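Long-range contact in peptide synthase (Silicibacter pomeroyi DSS-3, PDB 2QTP), which is of unknown function but, as a DUF1185 family member with a variant of the Bacillus chorismate mutase fold, may act in amino-acid metabolism: residues G81-V86 with Q129-P134. Residues are numbered along the deposited sequence; the frame is centred on the assembly and turned at random. Where two conformers were deposited one is given.
Sequences GKSAMV and QVLDVP
Strand 81-86 and strand 131-134 run nearly antiparallel, at 153°, and their axes close to 5.3 Å, but they belong to different sheets and share no clear backbone hydrogen bond. The contact is face-to-face sheet packing within a variant of the Bacillus chorismate mutase fold: the two-stranded antiparallel sheet formed with strand 148-152 lies over one face of the large mixed sheet, in which 81-86 pairs with strands 120-124 and 162-171. The opposite face of 81-86 turns to helix 92-98, against which A84 packs.

The strands converge toward G81 and spread apart toward M85, where M85 CA and L131 CA stand 6.9 Å apart. In this wider part M85, modelled as selenomethionine, spans the interval. Its CG is anti to the backbone N, and the chain stays extended as far as SE before bending at chi3 (-87°). This turn lays M85 CE over the backbone of 129-131, 3.3 Å from V130 O, with L131 CB also within van der Waals range; the chain of Q129 crosses it at about a right angle.

L131 points back between M85 and S83. Both its methyls reach the S83 side chain, L131 CD1 and CD2 each lying 3.8 Å from S83 CB, while its neighbours M164 and V152 join it to both sheets.

The buried S83 hydroxyl, set beside its own backbone N, is hydrogen-bonded to S121 OG on the adjacent strand 120-124. S83 OG also lies 3.2 Å from D132 O, to which S121 OG makes a weak hydrogen bond, and packs against the ring carbon P134 CD. At the tight end the absence of a side chain on G81 lets the backbones come together: G81 CA makes an almost straight CA-H...O contact with P134 O, 3.1 Å away and 176° at the hydrogen.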
# COMPACT_ATOMS: atom_id res chain seq x y z
N GLY A 81 7.43 -2.05 1.98
CA GLY A 81 6.50 -1.69 3.04
C GLY A 81 5.09 -1.83 2.54
O GLY A 81 4.88 -1.92 1.34
N LYS A 82 4.13 -1.88 3.46
CA LYS A 82 2.74 -2.03 3.08
C LYS A 82 1.84 -1.34 4.13
O LYS A 82 2.23 -1.19 5.26
CB LYS A 82 2.41 -3.51 2.92
CG LYS A 82 2.53 -4.33 4.17
CD LYS A 82 2.38 -5.81 3.85
CE LYS A 82 2.28 -6.63 5.11
NZ LYS A 82 2.31 -8.10 4.83
N SER A 83 0.67 -0.88 3.71
CA SER A 83 -0.27 -0.22 4.59
C SER A 83 -1.64 -0.45 4.09
O SER A 83 -1.82 -0.78 2.92
CB SER A 83 -0.06 1.32 4.59
OG SER A 83 1.08 1.63 5.30
N ALA A 84 -2.63 -0.19 4.94
CA ALA A 84 -4.03 -0.27 4.52
C ALA A 84 -4.83 0.79 5.30
O ALA A 84 -4.57 1.07 6.46
CB ALA A 84 -4.61 -1.67 4.73
N MSE A 85 -5.77 1.41 4.61
CA MSE A 85 -6.65 2.38 5.22
C MSE A 85 -8.05 1.84 5.01
O MSE A 85 -8.50 1.66 3.88
CB MSE A 85 -6.53 3.76 4.58
CG MSE A 85 -7.39 4.88 5.19
SE MSE A 85 -7.25 6.56 4.22
CE MSE A 85 -5.68 7.32 5.13
N VAL A 86 -8.74 1.66 6.14
CA VAL A 86 -10.11 1.17 6.15
C VAL A 86 -11.07 2.35 6.06
O VAL A 86 -10.87 3.39 6.69
CB VAL A 86 -10.41 0.38 7.45
CG1 VAL A 86 -11.68 -0.45 7.32
CG2 VAL A 86 -9.23 -0.51 7.79
N GLN A 129 -7.93 11.13 2.14
CA GLN A 129 -6.95 11.23 3.21
C GLN A 129 -5.68 10.50 2.83
O GLN A 129 -5.70 9.43 2.17
CB GLN A 129 -7.45 10.61 4.51
CG GLN A 129 -8.46 11.38 5.30
CD GLN A 129 -8.73 10.69 6.63
OE1 GLN A 129 -7.84 10.06 7.20
NE2 GLN A 129 -9.95 10.80 7.12
N VAL A 130 -4.57 11.09 3.28
CA VAL A 130 -3.24 10.59 3.02
C VAL A 130 -2.87 9.39 3.89
O VAL A 130 -3.10 9.38 5.09
CB VAL A 130 -2.17 11.73 3.18
CG1 VAL A 130 -0.78 11.14 3.12
CG2 VAL A 130 -2.39 12.84 2.12
N LEU A 131 -2.33 8.35 3.24
CA LEU A 131 -1.87 7.15 3.94
C LEU A 131 -0.36 7.15 3.80
O LEU A 131 0.17 7.25 2.69
CB LEU A 131 -2.46 5.87 3.29
CG LEU A 131 -2.06 4.47 3.75
CD1 LEU A 131 -2.49 4.18 5.21
CD2 LEU A 131 -2.67 3.43 2.75
N ASP A 132 0.33 7.03 4.93
CA ASP A 132 1.76 6.98 4.93
C ASP A 132 2.19 5.51 4.85
O ASP A 132 1.83 4.72 5.71
CB ASP A 132 2.28 7.62 6.19
CG ASP A 132 3.53 8.48 5.96
OD1 ASP A 132 4.50 8.05 5.26
OD2 ASP A 132 3.51 9.60 6.52
N VAL A 133 2.91 5.14 3.79
CA VAL A 133 3.39 3.77 3.64
C VAL A 133 4.85 3.69 4.15
O VAL A 133 5.72 4.32 3.61
CB VAL A 133 3.30 3.28 2.20
CG1 VAL A 133 3.56 1.75 2.14
CG2 VAL A 133 1.96 3.67 1.60
N PRO A 134 5.09 2.93 5.21
CA PRO A 134 6.44 2.81 5.74
C PRO A 134 7.39 2.05 4.79
O PRO A 134 6.95 1.27 3.95
CB PRO A 134 6.23 2.05 7.04
CG PRO A 134 4.97 1.37 6.89
CD PRO A 134 4.12 2.12 5.95